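Local atomic coordinates of alpha-fucosidase (Bifidobacterium bifidum, PDB entry 2EAB), a protein that probably releases alpha-1,2-linked L-fucose from glycans by hydrolysis, this chain being the catalytic fragment of a longer, multidomain glycoside hydrolase of family 95. Residues P474-M482 against A533-F541. Sequence-based numbering, arbitrary orientation.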
loop_
_atom_site.group_PDB
_atom_site.type_symbol
_atom_site.label_atom_id
_atom_site.label_comp_id
_atom_site.label_asym_id
_atom_site.label_seq_id
_atom_site.Cartn_x
_atom_site.Cartn_y
_atom_site.Cartn_z
ATOM N N PRO A 474 22.012 -4.698 -17.097
ATOM C CA PRO A 474 21.505 -4.103 -15.857
ATOM C C PRO A 474 20.192 -3.360 -16.041
ATOM O O PRO A 474 19.887 -2.879 -17.132
ATOM C CB PRO A 474 22.605 -3.112 -15.459
ATOM C CG PRO A 474 23.830 -3.612 -16.136
ATOM C CD PRO A 474 23.347 -4.175 -17.442
ATOM N N ILE A 475 19.424 -3.272 -14.961
ATOM C CA ILE A 475 18.251 -2.420 -14.939
ATOM C C ILE A 475 18.689 -1.026 -15.379
ATOM O O ILE A 475 19.688 -0.486 -14.877
ATOM C CB ILE A 475 17.628 -2.360 -13.538
ATOM C CG1 ILE A 475 17.122 -3.745 -13.120
ATOM C CG2 ILE A 475 16.490 -1.344 -13.507
ATOM C CD1 ILE A 475 16.690 -3.840 -11.675
ATOM N N GLY A 476 17.955 -0.457 -16.330
ATOM C CA GLY A 476 18.301 0.848 -16.878
ATOM C C GLY A 476 18.853 0.783 -18.285
ATOM O O GLY A 476 18.744 1.747 -19.040
ATOM N N GLU A 477 19.442 -0.362 -18.633
ATOM C CA GLU A 477 20.151 -0.522 -19.904
ATOM C C GLU A 477 19.404 -1.391 -20.908
ATOM O O GLU A 477 19.857 -1.567 -22.041
ATOM C CB GLU A 477 21.556 -1.088 -19.665
ATOM C CG GLU A 477 22.383 -0.306 -18.649
ATOM C CD GLU A 477 22.431 1.173 -18.949
ATOM O OE1 GLU A 477 22.851 1.543 -20.066
ATOM O OE2 GLU A 477 22.049 1.971 -18.067
ATOM N N GLY A 478 18.256 -1.920 -20.499
ATOM C CA GLY A 478 17.423 -2.733 -21.381
ATOM C C GLY A 478 16.464 -1.893 -22.203
ATOM O O GLY A 478 16.436 -0.666 -22.088
ATOM N N GLU A 479 15.676 -2.566 -23.037
ATOM C CA GLU A 479 14.740 -1.888 -23.932
ATOM C C GLU A 479 13.398 -1.561 -23.286
ATOM O O GLU A 479 12.596 -0.823 -23.857
ATOM C CB GLU A 479 14.535 -2.701 -25.208
ATOM C CG GLU A 479 15.758 -2.725 -26.097
ATOM C CD GLU A 479 16.188 -1.327 -26.501
ATOM O OE1 GLU A 479 15.378 -0.603 -27.120
ATOM O OE2 GLU A 479 17.335 -0.947 -26.181
ATOM N N GLY A 480 13.162 -2.101 -22.094
ATOM C CA GLY A 480 11.914 -1.846 -21.399
ATOM C C GLY A 480 11.331 -3.069 -20.737
ATOM O O GLY A 480 11.563 -4.203 -21.156
ATOM N N TYR A 481 10.557 -2.819 -19.688
ATOM C CA TYR A 481 9.846 -3.862 -18.971
ATOM C C TYR A 481 8.385 -3.442 -18.851
ATOM O O TYR A 481 8.075 -2.286 -18.560
ATOM C CB TYR A 481 10.497 -4.156 -17.603
ATOM C CG TYR A 481 10.711 -2.935 -16.733
ATOM C CD1 TYR A 481 9.870 -2.672 -15.660
ATOM C CD2 TYR A 481 11.754 -2.040 -16.991
ATOM C CE1 TYR A 481 10.055 -1.549 -14.866
ATOM C CE2 TYR A 481 11.947 -0.912 -16.210
ATOM C CZ TYR A 481 11.092 -0.672 -15.150
ATOM O OH TYR A 481 11.269 0.443 -14.364
ATOM N N MET A 482 7.501 -4.394 -19.119
ATOM C CA MET A 482 6.076 -4.151 -19.152
ATOM C C MET A 482 5.395 -5.076 -18.150
ATOM O O MET A 482 5.730 -6.255 -18.058
ATOM C CB MET A 482 5.549 -4.411 -20.566
ATOM C CG MET A 482 4.066 -4.149 -20.738
ATOM S SD MET A 482 3.475 -4.669 -22.358
ATOM C CE MET A 482 3.055 -3.102 -23.134
ATOM N N ALA A 533 17.772 4.188 -12.393
ATOM C CA ALA A 533 17.895 3.034 -13.278
ATOM C C ALA A 533 16.517 2.548 -13.747
ATOM O O ALA A 533 16.306 2.323 -14.936
ATOM C CB ALA A 533 18.685 1.911 -12.607
ATOM N N LEU A 534 15.578 2.417 -12.815
ATOM C CA LEU A 534 14.219 1.985 -13.159
ATOM C C LEU A 534 13.519 2.957 -14.096
ATOM O O LEU A 534 12.895 2.548 -15.080
ATOM C CB LEU A 534 13.380 1.792 -11.899
ATOM C CG LEU A 534 13.697 0.552 -11.061
ATOM C CD1 LEU A 534 13.123 0.681 -9.659
ATOM C CD2 LEU A 534 13.182 -0.713 -11.738
ATOM N N LEU A 535 13.627 4.245 -13.776
ATOM C CA LEU A 535 12.964 5.283 -14.560
ATOM C C LEU A 535 13.563 5.428 -15.946
ATOM O O LEU A 535 12.838 5.678 -16.903
ATOM C CB LEU A 535 13.000 6.623 -13.828
ATOM C CG LEU A 535 12.010 6.747 -12.669
ATOM C CD1 LEU A 535 12.400 7.886 -11.756
ATOM C CD2 LEU A 535 10.588 6.936 -13.188
ATOM N N LYS A 536 14.880 5.275 -16.040
ATOM C CA LYS A 536 15.582 5.385 -17.312
ATOM C C LYS A 536 15.043 4.352 -18.302
ATOM O O LYS A 536 14.701 4.687 -19.440
ATOM C CB LYS A 536 17.079 5.177 -17.094
ATOM C CG LYS A 536 17.925 5.201 -18.356
ATOM C CD LYS A 536 19.384 4.905 -18.022
ATOM C CE LYS A 536 20.233 4.802 -19.281
ATOM N NZ LYS A 536 21.669 4.529 -18.975
ATOM N N GLU A 537 14.951 3.097 -17.870
ATOM C CA GLU A 537 14.526 2.041 -18.774
ATOM C C GLU A 537 13.029 2.111 -19.091
ATOM O O GLU A 537 12.644 1.857 -20.227
ATOM C CB GLU A 537 14.932 0.657 -18.259
ATOM C CG GLU A 537 14.448 -0.485 -19.135
ATOM C CD GLU A 537 15.180 -1.799 -18.913
ATOM O OE1 GLU A 537 16.236 -1.838 -18.237
ATOM O OE2 GLU A 537 14.697 -2.810 -19.451
ATOM N N GLU A 538 12.187 2.447 -18.115
ATOM C CA GLU A 538 10.760 2.571 -18.417
ATOM C C GLU A 538 10.462 3.790 -19.296
ATOM O O GLU A 538 9.566 3.746 -20.141
ATOM C CB GLU A 538 9.901 2.557 -17.149
ATOM C CG GLU A 538 8.399 2.382 -17.417
ATOM C CD GLU A 538 8.019 0.994 -17.925
ATOM O OE1 GLU A 538 8.914 0.111 -17.971
ATOM O OE2 GLU A 538 6.831 0.792 -18.281
ATOM N N SER A 539 11.211 4.876 -19.107
ATOM C CA SER A 539 11.066 6.046 -19.973
ATOM C C SER A 539 11.541 5.723 -21.387
ATOM O O SER A 539 10.883 6.091 -22.360
ATOM C CB SER A 539 11.802 7.262 -19.403
ATOM O OG SER A 539 11.234 7.641 -18.164
ATOM N N HIS A 540 12.669 5.020 -21.494
ATOM C CA HIS A 540 13.138 4.530 -22.785
ATOM C C HIS A 540 12.045 3.723 -23.483
ATOM O O HIS A 540 11.774 3.907 -24.674
ATOM C CB HIS A 540 14.371 3.651 -22.603
ATOM C CG HIS A 540 14.955 3.177 -23.892
ATOM N ND1 HIS A 540 14.620 1.978 -24.483
ATOM C CD2 HIS A 540 15.841 3.774 -24.722
ATOM C CE1 HIS A 540 15.292 1.851 -25.615
ATOM N NE2 HIS A 540 16.035 2.929 -25.784
ATOM N N PHE A 541 11.423 2.828 -22.723
ATOM C CA PHE A 541 10.376 1.951 -23.224
ATOM C C PHE A 541 9.209 2.760 -23.769
ATOM O O PHE A 541 8.777 2.548 -24.904
ATOM C CB PHE A 541 9.917 1.011 -22.104
ATOM C CG PHE A 541 8.826 0.058 -22.507
ATOM C CD1 PHE A 541 8.973 -0.775 -23.618
ATOM C CD2 PHE A 541 7.656 -0.019 -21.763
ATOM C CE1 PHE A 541 7.958 -1.654 -23.986
ATOM C CE2 PHE A 541 6.649 -0.905 -22.112
ATOM C CZ PHE A 541 6.791 -1.721 -23.231
HETATM O O HOH W 1 23.292 4.212 -21.233
#
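E537 OE1 takes the backbone N-H of G476 at 2.9 Å, through the lone pair turned away from OE2, and a weak bond from G478 N at 3.0 Å. OE2 receives a weak bond from G480 N, and R456 adds a salt bridge to OE1. With CG anti to the backbone N (chi1 177°) and the chain extended, E537 rises straight off the helix into the curve of 474-482, which opens with a type II beta turn from P474 to E477. Backbone angles at G476 and G480 would not tolerate a side chain, and a CB on G478 would clash with E537 OE2.

Y481 turns the edge of its ring to CB and CG of E537, and its OH gives a 2.8 Å bond to L534 O. That oxygen is approached from above its carbonyl plane, on the face opposite E538 N, which makes the helical bond. E538 OE1 lies 3.4 Å over the centre of the Y481 ring. A phenylalanine here would probably leave L534 O with its helical bond but without the hydroxyl that ties the loop to it.

At the turn, the extended side chain of K536 passes G476 O, and K536 NZ reaches the syn lone pair of E477 OE2 in a 2.7 Å salt bridge; a water joins K536 NZ to E477 OE1, and D601 is a second acidic partner. I475 CG2 packs on L534 CD2 at 3.8 Å. M482 CE meets the F541 ring at its edge.

The contact thus lays the loop between helix 452-463 and strand 486-487 along one side of helix 525-546 in the family 95 catalytic domain, with helix 507-520 against Y481 and L534, helix 452-463 against F541, and helix 577-596 against E538.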